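Local structure of cGAS/DncV-like nucleotidyltransferase in E. coli homolog (Elizabethkingia meningoseptica ATCC 13253 = NBRC 12535, 6E0O) at residues 29-33 with 111-115; 33-38 with 104-109; 62-68 with 135-141; 142-146 with 166-170. The protein synthesises cyclic dinucleotide second messengers from nucleoside triphosphates, with magnesium as the likely cofactor, for a CBASS antiphage defence system. All blocks are in the same frame, centred on the assembly; numbering follows the deposited sequence.

Contacts 1 and 2 join the same two helices, 21-38 and 98-113, share Ala-33 and pass directly into each other, with Ile-30 of contact 1 packing on Leu-109 of contact 2. Both lie against the strands of contact 3: Met-66 meets Leu-34 and Phe-38, and Ala-135 and Val-137 meet Ile-30. These three contacts are buried. Contact 3 is the sheet core, held by backbone hydrogen bonds and carrying Asp-63, which binds magnesium, and Asp-136 beside it; the helix contacts are apolar inside and polar or charged at their margins. Contact 4 continues strand 135-147 beyond contact 3, touching it through Arg-67 on Val-142, is only partly buried, and combines hydrophobic packing with a salt bridge.

Contact 1 of 4, residues 29-33 with 111-115; sequences QITAA and NVFTT
Residues 29-33 form just over one turn of alpha helix inside helix 21-38, with Ala-33 N bonded to Gln-29 O at 3.1 Å. Facing them is the C-terminal end of helix 98-113: residues 111-113 are its last helical residues, with phi near -100° at Val-112 and Phe-113; Thr-114 then leaves the helix with positive phi (41°, psi -115°). The backbones come nearest at Ala-33 and Val-112, whose CA atoms are 6.4 Å apart. CA-to-CB bonds of Gln-29, Ala-33, Val-112 and Phe-113 point toward the other segment; that of Ile-30 points sideways. Phe-113, chi1 m and chi2 -75°, lays its ring across the first helix: CE2 lies 3.8 Å from Ala-33 CB, CZ 3.8 Å from Ile-30 CG1, and CE1 3.5 Å from Gln-29 OE1, which sits at the ring edge. Val-112, chi1 t, brings CG2 within 3.7 Å of Ala-33 CB, so the small alanine is touched by two larger side chains. Ile-30 also packs on Ala-135 and Val-137 of strand 135-147, and both Ile-30 and Phe-113 touch Val-126. This is plain helix-end packing above the sheet of the nucleotidyltransferase domain. Its chemistry is hydrophobic: Gln-29 OE1 is hydrogen-bonded to Arg-132, so the union of the two segments rests on shape and burial of apolar surface.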
# COMPACT_ATOMS: atom_id res chain seq x y z
N GLN A 29 3.31 -20.01 -7.36
CA GLN A 29 4.56 -20.29 -8.05
C GLN A 29 5.73 -19.63 -7.33
O GLN A 29 6.80 -20.24 -7.19
CB GLN A 29 4.49 -19.79 -9.49
CG GLN A 29 3.55 -20.57 -10.37
CD GLN A 29 3.47 -19.98 -11.76
OE1 GLN A 29 4.48 -19.53 -12.30
NE2 GLN A 29 2.28 -19.95 -12.34
N ILE A 30 5.57 -18.38 -6.92
CA ILE A 30 6.66 -17.66 -6.27
C ILE A 30 6.97 -18.29 -4.92
O ILE A 30 8.13 -18.47 -4.55
CB ILE A 30 6.34 -16.16 -6.18
CG1 ILE A 30 6.48 -15.59 -7.60
CG2 ILE A 30 7.26 -15.48 -5.19
CD1 ILE A 30 5.87 -14.26 -7.80
N THR A 31 5.93 -18.64 -4.16
CA THR A 31 6.15 -19.29 -2.87
C THR A 31 6.97 -20.56 -3.03
O THR A 31 7.93 -20.78 -2.28
CB THR A 31 4.80 -19.58 -2.21
OG1 THR A 31 4.14 -18.34 -1.92
CG2 THR A 31 4.98 -20.35 -0.93
N ALA A 32 6.65 -21.39 -4.04
CA ALA A 32 7.41 -22.62 -4.24
C ALA A 32 8.87 -22.32 -4.53
O ALA A 32 9.77 -22.97 -3.99
CB ALA A 32 6.78 -23.45 -5.36
N ALA A 33 9.13 -21.33 -5.38
CA ALA A 33 10.51 -20.98 -5.71
C ALA A 33 11.28 -20.53 -4.47
O ALA A 33 12.44 -20.90 -4.28
CB ALA A 33 10.52 -19.90 -6.79
N ASN A 111 16.22 -19.03 -10.76
CA ASN A 111 16.34 -20.45 -11.08
C ASN A 111 15.05 -20.99 -11.67
O ASN A 111 15.09 -21.93 -12.47
CB ASN A 111 16.70 -21.27 -9.85
CG ASN A 111 18.13 -21.08 -9.44
OD1 ASN A 111 18.97 -20.71 -10.25
ND2 ASN A 111 18.43 -21.36 -8.18
N VAL A 112 13.91 -20.42 -11.28
CA VAL A 112 12.59 -20.87 -11.72
C VAL A 112 12.04 -20.01 -12.84
O VAL A 112 11.54 -20.53 -13.84
CB VAL A 112 11.60 -20.90 -10.52
CG1 VAL A 112 10.17 -21.16 -11.01
CG2 VAL A 112 12.04 -21.93 -9.50
N PHE A 113 12.10 -18.70 -12.69
CA PHE A 113 11.43 -17.78 -13.60
C PHE A 113 12.36 -17.15 -14.62
O PHE A 113 11.90 -16.36 -15.46
CB PHE A 113 10.72 -16.68 -12.80
CG PHE A 113 9.73 -17.21 -11.81
CD1 PHE A 113 8.51 -17.68 -12.23
CD2 PHE A 113 10.02 -17.22 -10.45
CE1 PHE A 113 7.60 -18.17 -11.32
CE2 PHE A 113 9.10 -17.71 -9.54
CZ PHE A 113 7.90 -18.19 -9.98
N THR A 114 13.66 -17.47 -14.55
CA THR A 114 14.68 -17.05 -15.50
C THR A 114 14.52 -15.60 -15.93
O THR A 114 14.65 -14.69 -15.10
CB THR A 114 14.79 -18.03 -16.68
OG1 THR A 114 13.64 -17.96 -17.53
CG2 THR A 114 14.94 -19.47 -16.17
N THR A 115 14.22 -15.37 -17.21
CA THR A 115 14.28 -14.02 -17.77
C THR A 115 13.16 -13.12 -17.29
O THR A 115 13.21 -11.91 -17.56
CB THR A 115 14.26 -14.11 -19.30
OG1 THR A 115 13.09 -14.83 -19.72
CG2 THR A 115 15.51 -14.83 -19.80

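Contact 2 of 4, residues 33-38 with 104-109; sequences ALRAKF and DTEEAL
Two alpha helices, 33-38 at the end of helix 21-38 and 104-109 within helix 98-113, pass with their axes 8.6 Å apart and their N-to-C directions at 123°. Ala-33 faces Leu-109 and Leu-34 faces Ala-108, each pair with CA atoms 5.9 Å apart, a closeness allowed by the alanines. Ala-108 is the central bump: its CB fits into a hollow bounded by Ala-33 O (3.9 Å), Lys-37 CE (3.8 Å), Leu-34 CD2 (4.5 Å) and Phe-38 CE2 (4.5 Å). In return Leu-34 (m, t) sets CD2 between Thr-105 CG2 at 4.0 Å and Leu-109 CD2 at 3.8 Å. Phe-38, chi1 m, packs CZ 3.9 Å from Asp-104 CB and 3.7 Å from Thr-105 OG1, which is hydrogen-bonded to Leu-101 O. Lys-37 runs over the outer margin, CD 3.4 Å from Asp-104 O, to a long salt bridge from NZ to Glu-107 OE2 (3.6 Å). One water bridges these two atoms; another donates to Ala-33 O and Ala-108 O, 2.7 Å from each. Beneath this helix pair lies the sheet: Leu-34, Phe-38 and Thr-105 rest on Met-66 of strand 62-68, while Leu-34, Thr-105 and Leu-109 touch Val-137 of strand 135-147.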
# COMPACT_ATOMS: atom_id res chain seq x y z
N ALA A 33 9.13 -21.33 -5.38
CA ALA A 33 10.51 -20.98 -5.71
C ALA A 33 11.28 -20.53 -4.47
O ALA A 33 12.44 -20.90 -4.28
CB ALA A 33 10.52 -19.90 -6.79
N LEU A 34 10.64 -19.73 -3.62
CA LEU A 34 11.33 -19.24 -2.43
C LEU A 34 11.53 -20.34 -1.40
O LEU A 34 12.59 -20.43 -0.78
CB LEU A 34 10.56 -18.06 -1.84
CG LEU A 34 10.45 -16.84 -2.75
CD1 LEU A 34 9.53 -15.80 -2.11
CD2 LEU A 34 11.80 -16.24 -3.07
N ARG A 35 10.52 -21.19 -1.20
CA ARG A 35 10.65 -22.26 -0.22
C ARG A 35 11.75 -23.24 -0.62
O ARG A 35 12.40 -23.83 0.25
CB ARG A 35 9.33 -23.02 -0.06
CG ARG A 35 8.19 -22.20 0.52
CD ARG A 35 8.38 -21.90 1.99
NE ARG A 35 7.33 -21.00 2.46
CZ ARG A 35 7.37 -20.32 3.60
NH1 ARG A 35 8.41 -20.44 4.40
NH2 ARG A 35 6.38 -19.50 3.92
N ALA A 36 11.97 -23.43 -1.93
CA ALA A 36 13.01 -24.36 -2.37
C ALA A 36 14.37 -23.96 -1.83
O ALA A 36 15.22 -24.82 -1.57
CB ALA A 36 13.04 -24.44 -3.89
N LYS A 37 14.62 -22.67 -1.65
CA LYS A 37 15.88 -22.21 -1.10
C LYS A 37 15.84 -21.98 0.41
O LYS A 37 16.79 -22.33 1.11
CB LYS A 37 16.35 -20.92 -1.79
CG LYS A 37 17.70 -20.44 -1.27
CD LYS A 37 18.33 -19.33 -2.12
CE LYS A 37 18.73 -19.78 -3.51
NZ LYS A 37 19.82 -20.80 -3.54
N PHE A 38 14.75 -21.40 0.92
CA PHE A 38 14.73 -20.90 2.28
C PHE A 38 13.96 -21.78 3.25
O PHE A 38 14.09 -21.58 4.47
CB PHE A 38 14.13 -19.49 2.30
CG PHE A 38 14.97 -18.47 1.58
CD1 PHE A 38 16.13 -17.98 2.16
CD2 PHE A 38 14.61 -18.02 0.33
CE1 PHE A 38 16.90 -17.05 1.50
CE2 PHE A 38 15.38 -17.09 -0.33
CZ PHE A 38 16.52 -16.60 0.25
N ASP A 104 20.37 -13.86 -2.70
CA ASP A 104 19.90 -15.24 -2.65
C ASP A 104 18.44 -15.32 -3.07
O ASP A 104 18.03 -16.30 -3.72
CB ASP A 104 20.07 -15.78 -1.23
CG ASP A 104 21.52 -16.04 -0.87
OD1 ASP A 104 22.41 -15.96 -1.76
OD2 ASP A 104 21.78 -16.32 0.32
N THR A 105 17.64 -14.31 -2.72
CA THR A 105 16.25 -14.26 -3.14
C THR A 105 16.16 -14.15 -4.66
O THR A 105 15.39 -14.86 -5.30
CB THR A 105 15.55 -13.07 -2.48
OG1 THR A 105 15.62 -13.21 -1.06
CG2 THR A 105 14.10 -13.01 -2.89
N GLU A 106 16.97 -13.26 -5.25
CA GLU A 106 16.99 -13.12 -6.70
C GLU A 106 17.38 -14.43 -7.37
O GLU A 106 16.78 -14.84 -8.36
CB GLU A 106 17.94 -11.99 -7.07
CG GLU A 106 17.97 -11.68 -8.54
CD GLU A 106 18.90 -10.53 -8.89
OE1 GLU A 106 19.51 -9.93 -7.98
OE2 GLU A 106 19.03 -10.22 -10.09
N GLU A 107 18.37 -15.12 -6.80
CA GLU A 107 18.83 -16.39 -7.36
C GLU A 107 17.73 -17.44 -7.30
O GLU A 107 17.48 -18.16 -8.28
CB GLU A 107 20.05 -16.84 -6.58
CG GLU A 107 20.71 -18.09 -7.05
CD GLU A 107 22.05 -18.28 -6.37
OE1 GLU A 107 22.88 -17.35 -6.41
OE2 GLU A 107 22.26 -19.36 -5.78
N ALA A 108 17.07 -17.56 -6.15
CA ALA A 108 15.98 -18.53 -6.01
C ALA A 108 14.91 -18.28 -7.06
O ALA A 108 14.38 -19.23 -7.65
CB ALA A 108 15.39 -18.44 -4.60
N LEU A 109 14.59 -17.01 -7.31
CA LEU A 109 13.57 -16.68 -8.29
C LEU A 109 14.06 -16.91 -9.71
O LEU A 109 13.34 -17.47 -10.54
CB LEU A 109 13.11 -15.24 -8.06
CG LEU A 109 12.41 -15.00 -6.72
CD1 LEU A 109 12.25 -13.51 -6.45
CD2 LEU A 109 11.05 -15.69 -6.71
O HOH W 1 14.12 -21.60 -6.34
O HOH W 2 20.71 -21.33 -6.26

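Contact 3 of 4, residues 62-68 with 135-141; sequences VDIVMRY and ADVIPCF. With MG (magnesium ion), chain D; nucleotides of chain B.
Parallel strands 62-68 and 135-141 form the centre of the nucleotidyltransferase sheet and carry Asp-63, which binds magnesium here, and Asp-136, probably a magnesium ligand too, although it does not touch this ion. Their axes approach to 4.5 Å at 23°, in register Val-62 with Ala-135 through Arg-67 with Cys-140, CA atoms 4.6-4.9 Å apart. Val-62 O accepts from Asp-136 N (2.8 Å), and its CG1 packs 3.7 Å from Ala-135 CB. Asp-63, chi1 m, turns to the opposite face and binds magnesium through OD2 at 2.1 Å; its OD1 lies 3.7 Å from Asp-136 OD2. Ile-64 N bonds to Asp-136 O and Ile-64 O to Ile-138 N, both at 2.8 Å, with CD1 3.9 Å from Ala-135 CB. Val-65, on the aspartate face, sets CG1 3.4 Å from Cys-140 SG. Met-66 N reaches Ile-138 O (2.9 Å) and Met-66 O reaches Cys-140 N (3.0 Å); CE lies 4.2 Å from Pro-139 CB, facing Leu-34, Phe-38 and Thr-105 of the helices. Arg-67 CB touches Cys-140 SG at 3.9 Å, while its guanidinium leads away to Asp-69. Tyr-68 N bonds to Cys-140 O (2.8 Å), and its CB packs 4.0 Å from Phe-141 CE1. Back at the site, O3' of nucleotide A2 of chain B lies 2.7 Å from Asp-63 OD1 and 3.0 Å from Asp-136 OD2.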
# COMPACT_ATOMS: atom_id res chain seq x y z
N VAL A 62 1.16 -7.71 -7.42
CA VAL A 62 1.01 -8.10 -6.01
C VAL A 62 2.35 -7.98 -5.30
O VAL A 62 3.40 -8.33 -5.85
CB VAL A 62 0.44 -9.52 -5.87
CG1 VAL A 62 1.36 -10.56 -6.53
CG2 VAL A 62 0.21 -9.85 -4.40
N ASP A 63 2.30 -7.52 -4.04
CA ASP A 63 3.48 -7.35 -3.20
C ASP A 63 3.58 -8.52 -2.22
O ASP A 63 2.78 -8.62 -1.28
CB ASP A 63 3.38 -6.02 -2.47
CG ASP A 63 3.20 -4.88 -3.43
OD1 ASP A 63 4.09 -4.72 -4.29
OD2 ASP A 63 2.16 -4.18 -3.36
N ILE A 64 4.55 -9.40 -2.47
CA ILE A 64 4.77 -10.59 -1.67
C ILE A 64 5.99 -10.35 -0.79
O ILE A 64 7.11 -10.19 -1.30
CB ILE A 64 4.98 -11.83 -2.55
CG1 ILE A 64 3.79 -12.03 -3.49
CG2 ILE A 64 5.26 -13.06 -1.71
CD1 ILE A 64 4.00 -13.15 -4.50
N VAL A 65 5.78 -10.33 0.52
CA VAL A 65 6.86 -10.10 1.47
C VAL A 65 7.47 -11.44 1.86
O VAL A 65 6.75 -12.39 2.17
CB VAL A 65 6.34 -9.35 2.71
CG1 VAL A 65 7.51 -9.07 3.65
CG2 VAL A 65 5.63 -8.06 2.33
N MET A 66 8.80 -11.51 1.84
CA MET A 66 9.52 -12.69 2.30
C MET A 66 10.39 -12.26 3.47
O MET A 66 11.48 -11.70 3.28
CB MET A 66 10.36 -13.31 1.20
CG MET A 66 10.93 -14.66 1.62
SD MET A 66 12.32 -15.26 0.66
CE MET A 66 13.63 -14.27 1.36
N ARG A 67 9.92 -12.52 4.68
CA ARG A 67 10.58 -12.08 5.90
C ARG A 67 11.49 -13.20 6.40
O ARG A 67 11.02 -14.24 6.87
CB ARG A 67 9.54 -11.72 6.96
CG ARG A 67 10.12 -11.13 8.23
CD ARG A 67 9.04 -10.90 9.28
NE ARG A 67 8.46 -12.15 9.75
CZ ARG A 67 7.33 -12.23 10.44
NH1 ARG A 67 6.67 -11.13 10.75
NH2 ARG A 67 6.86 -13.41 10.81
N TYR A 68 12.80 -13.00 6.28
CA TYR A 68 13.77 -13.96 6.78
C TYR A 68 13.85 -13.74 8.28
O TYR A 68 14.26 -12.67 8.74
CB TYR A 68 15.13 -13.76 6.11
CG TYR A 68 16.06 -14.90 6.47
CD1 TYR A 68 16.77 -14.90 7.66
CD2 TYR A 68 16.19 -15.99 5.63
CE1 TYR A 68 17.60 -15.95 7.99
CE2 TYR A 68 17.00 -17.05 5.95
CZ TYR A 68 17.71 -17.02 7.14
OH TYR A 68 18.52 -18.08 7.44
N ALA A 135 4.58 -9.90 -9.82
CA ALA A 135 4.75 -9.83 -8.39
C ALA A 135 6.04 -9.09 -8.06
O ALA A 135 7.05 -9.24 -8.75
CB ALA A 135 4.82 -11.23 -7.76
N ASP A 136 5.98 -8.29 -7.00
CA ASP A 136 7.15 -7.71 -6.38
C ASP A 136 7.43 -8.53 -5.13
O ASP A 136 6.59 -8.59 -4.24
CB ASP A 136 6.85 -6.27 -5.98
CG ASP A 136 6.86 -5.32 -7.15
OD1 ASP A 136 7.22 -5.75 -8.27
OD2 ASP A 136 6.53 -4.13 -6.95
N VAL A 137 8.60 -9.16 -5.08
CA VAL A 137 9.01 -9.93 -3.92
C VAL A 137 9.91 -9.05 -3.06
O VAL A 137 10.93 -8.53 -3.55
CB VAL A 137 9.71 -11.24 -4.33
CG1 VAL A 137 10.19 -11.99 -3.11
CG2 VAL A 137 8.76 -12.07 -5.18
N ILE A 138 9.55 -8.89 -1.79
CA ILE A 138 10.23 -7.97 -0.89
C ILE A 138 10.94 -8.77 0.19
O ILE A 138 10.34 -9.08 1.23
CB ILE A 138 9.23 -6.97 -0.28
CG1 ILE A 138 8.47 -6.24 -1.40
CG2 ILE A 138 9.96 -5.98 0.59
CD1 ILE A 138 7.12 -5.78 -1.00
N PRO A 139 12.20 -9.16 -0.02
CA PRO A 139 12.96 -9.76 1.09
C PRO A 139 13.18 -8.73 2.19
O PRO A 139 13.37 -7.54 1.92
CB PRO A 139 14.28 -10.19 0.43
CG PRO A 139 14.43 -9.27 -0.72
CD PRO A 139 13.02 -9.00 -1.23
N CYS A 140 13.14 -9.19 3.43
CA CYS A 140 13.26 -8.29 4.57
C CYS A 140 13.57 -9.09 5.82
O CYS A 140 13.57 -10.32 5.82
CB CYS A 140 11.99 -7.46 4.76
SG CYS A 140 10.52 -8.46 5.08
N PHE A 141 13.83 -8.35 6.90
CA PHE A 141 14.05 -8.90 8.23
C PHE A 141 13.00 -8.35 9.19
O PHE A 141 12.30 -7.38 8.90
CB PHE A 141 15.43 -8.48 8.75
CG PHE A 141 16.61 -9.07 8.00
CD1 PHE A 141 16.73 -10.43 7.81
CD2 PHE A 141 17.62 -8.24 7.54
CE1 PHE A 141 17.84 -10.95 7.15
CE2 PHE A 141 18.72 -8.77 6.88
CZ PHE A 141 18.82 -10.12 6.68
MG MG D . 1.45 -2.59 -4.56
P A B 2 7.67 1.94 -4.53
OP1 A B 2 8.71 2.32 -3.55
OP2 A B 2 7.92 2.17 -5.98
O5' A B 2 7.36 0.38 -4.33
C5' A B 2 8.23 -0.61 -4.88
C4' A B 2 8.10 -1.92 -4.13
O4' A B 2 8.67 -1.76 -2.81
C3' A B 2 6.67 -2.42 -3.93
O3' A B 2 6.63 -3.84 -3.98
C2' A B 2 6.34 -1.94 -2.52
O2' A B 2 5.36 -2.70 -1.85
C1' A B 2 7.69 -2.02 -1.82
N9 A B 2 7.84 -1.02 -0.76
C8 A B 2 8.05 0.33 -0.92
N7 A B 2 8.14 0.99 0.20
C5 A B 2 7.96 0.01 1.17
C6 A B 2 7.93 0.06 2.58
N6 A B 2 8.10 1.17 3.31
N1 A B 2 7.75 -1.10 3.22
C2 A B 2 7.57 -2.23 2.53
N3 A B 2 7.58 -2.40 1.21
C4 A B 2 7.78 -1.23 0.59
O HOH W 3 2.68 -3.31 -6.01
O HOH W 4 0.01 -4.05 -5.05

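Contact 4 of 4, residues 142-146 with 166-170; sequences VLKRF and EIISF. With nucleotides of chain B.
Two strands of one sheet meet here through side chains, not as paired neighbours: 142-146 and 166-169 cross at 79° with axes 8.4 Å apart. Strand 152-160 lies between and pairs with both; the steep angle shows how strongly the sheet curls. Both backbones are extended, and the nearest CA atoms, Leu-143 and Ile-168, are 7.5 Å apart. Phe-170 occupies the N-cap position of helix 171-184. Leu-143 (t, p) drives CD2 to 3.4 Å from Ile-168 CB and 3.8 Å from Phe-170 CZ; the Phe-170 ring, chi1 m, also meets Phe-264. Arg-145 (chi1 m, chi2 m) brings its CB to 4.4 Å from Phe-170 CZ and passes NH1 4.2 Å from Ile-168 CD1. Its NH2 makes a salt bridge to Glu-166 OE1 at 3.4 Å, a straight but weak hydrogen bond. Ile-167 CG2 and Ser-169 CB face the nucleotide, 3.1 Å from N6 and N1 respectively of A2 of chain B, and Ile-168 O accepts from that N6 at 3.3 Å. An apolar wedge thus joins the strands, the ion pair closes its more exposed end, and the bond from the adenine amino group to the Ile-168 carbonyl is consistent with holding the base.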
# COMPACT_ATOMS: atom_id res chain seq x y z
N VAL A 142 12.91 -8.99 10.36
CA VAL A 142 12.12 -8.46 11.46
C VAL A 142 12.70 -7.14 11.94
O VAL A 142 13.93 -6.97 12.05
CB VAL A 142 12.08 -9.47 12.62
CG1 VAL A 142 11.45 -8.87 13.87
CG2 VAL A 142 11.35 -10.73 12.21
N LEU A 143 11.82 -6.20 12.25
CA LEU A 143 12.17 -4.91 12.82
C LEU A 143 11.41 -4.70 14.12
O LEU A 143 10.20 -4.96 14.19
CB LEU A 143 11.76 -3.79 11.87
CG LEU A 143 11.84 -2.37 12.44
CD1 LEU A 143 13.28 -1.95 12.57
CD2 LEU A 143 11.05 -1.39 11.59
N LYS A 144 12.10 -4.18 15.13
CA LYS A 144 11.45 -3.74 16.36
C LYS A 144 11.85 -2.30 16.61
O LYS A 144 13.04 -1.97 16.59
CB LYS A 144 11.83 -4.63 17.54
CG LYS A 144 11.33 -6.04 17.30
CD LYS A 144 11.57 -6.97 18.45
CE LYS A 144 10.87 -8.28 18.16
NZ LYS A 144 11.07 -9.27 19.23
N ARG A 145 10.85 -1.44 16.83
CA ARG A 145 11.09 -0.02 17.07
C ARG A 145 10.10 0.51 18.09
O ARG A 145 8.93 0.12 18.10
CB ARG A 145 10.92 0.82 15.80
CG ARG A 145 12.06 0.69 14.81
CD ARG A 145 13.38 1.11 15.42
NE ARG A 145 14.50 0.73 14.56
CZ ARG A 145 14.81 1.34 13.42
NH1 ARG A 145 14.07 2.36 12.99
NH2 ARG A 145 15.84 0.93 12.71
N PHE A 146 10.57 1.42 18.93
CA PHE A 146 9.70 2.05 19.90
C PHE A 146 8.86 3.13 19.23
O PHE A 146 9.37 3.97 18.49
CB PHE A 146 10.52 2.66 21.03
CG PHE A 146 9.69 3.14 22.17
CD1 PHE A 146 9.18 2.25 23.10
CD2 PHE A 146 9.41 4.49 22.32
CE1 PHE A 146 8.41 2.69 24.16
CE2 PHE A 146 8.64 4.94 23.38
CZ PHE A 146 8.14 4.03 24.30
N GLU A 166 17.32 2.72 4.47
CA GLU A 166 16.65 1.79 5.36
C GLU A 166 15.15 1.98 5.22
O GLU A 166 14.63 3.07 5.48
CB GLU A 166 17.08 2.02 6.80
CG GLU A 166 16.55 0.96 7.76
CD GLU A 166 16.92 1.23 9.19
OE1 GLU A 166 16.56 2.31 9.70
OE2 GLU A 166 17.57 0.36 9.81
N ILE A 167 14.45 0.95 4.75
CA ILE A 167 13.02 0.99 4.54
C ILE A 167 12.36 0.17 5.64
O ILE A 167 12.73 -0.98 5.86
CB ILE A 167 12.65 0.43 3.15
CG1 ILE A 167 13.49 1.08 2.04
CG2 ILE A 167 11.17 0.63 2.88
CD1 ILE A 167 13.30 2.57 1.90
N ILE A 168 11.40 0.77 6.33
CA ILE A 168 10.71 0.09 7.41
C ILE A 168 9.21 0.18 7.15
O ILE A 168 8.72 1.11 6.51
CB ILE A 168 11.07 0.63 8.81
CG1 ILE A 168 10.59 2.06 8.98
CG2 ILE A 168 12.58 0.54 9.04
CD1 ILE A 168 10.76 2.59 10.40
N SER A 169 8.48 -0.80 7.67
CA SER A 169 7.05 -0.85 7.45
C SER A 169 6.42 -1.63 8.59
O SER A 169 7.07 -2.47 9.22
CB SER A 169 6.73 -1.50 6.09
OG SER A 169 5.38 -1.31 5.73
N PHE A 170 5.14 -1.37 8.82
CA PHE A 170 4.33 -2.06 9.82
C PHE A 170 3.07 -2.55 9.13
O PHE A 170 1.96 -2.08 9.41
CB PHE A 170 4.06 -1.16 11.03
CG PHE A 170 5.31 -0.76 11.73
CD1 PHE A 170 6.01 0.36 11.34
CD2 PHE A 170 5.84 -1.55 12.73
CE1 PHE A 170 7.19 0.71 11.95
CE2 PHE A 170 7.03 -1.21 13.35
CZ PHE A 170 7.71 -0.08 12.96
P A B 2 7.67 1.94 -4.53
OP1 A B 2 8.71 2.32 -3.55
OP2 A B 2 7.92 2.17 -5.98
O5' A B 2 7.36 0.38 -4.33
C5' A B 2 8.23 -0.61 -4.88
C4' A B 2 8.10 -1.92 -4.13
O4' A B 2 8.67 -1.76 -2.81
C3' A B 2 6.67 -2.42 -3.93
O3' A B 2 6.63 -3.84 -3.98
C2' A B 2 6.34 -1.94 -2.52
O2' A B 2 5.36 -2.70 -1.85
C1' A B 2 7.69 -2.02 -1.82
N9 A B 2 7.84 -1.02 -0.76
C8 A B 2 8.05 0.33 -0.92
N7 A B 2 8.14 0.99 0.20
C5 A B 2 7.96 0.01 1.17
C6 A B 2 7.93 0.06 2.58
N6 A B 2 8.10 1.17 3.31
N1 A B 2 7.75 -1.10 3.22
C2 A B 2 7.57 -2.23 2.53
N3 A B 2 7.58 -2.40 1.21
C4 A B 2 7.78 -1.23 0.59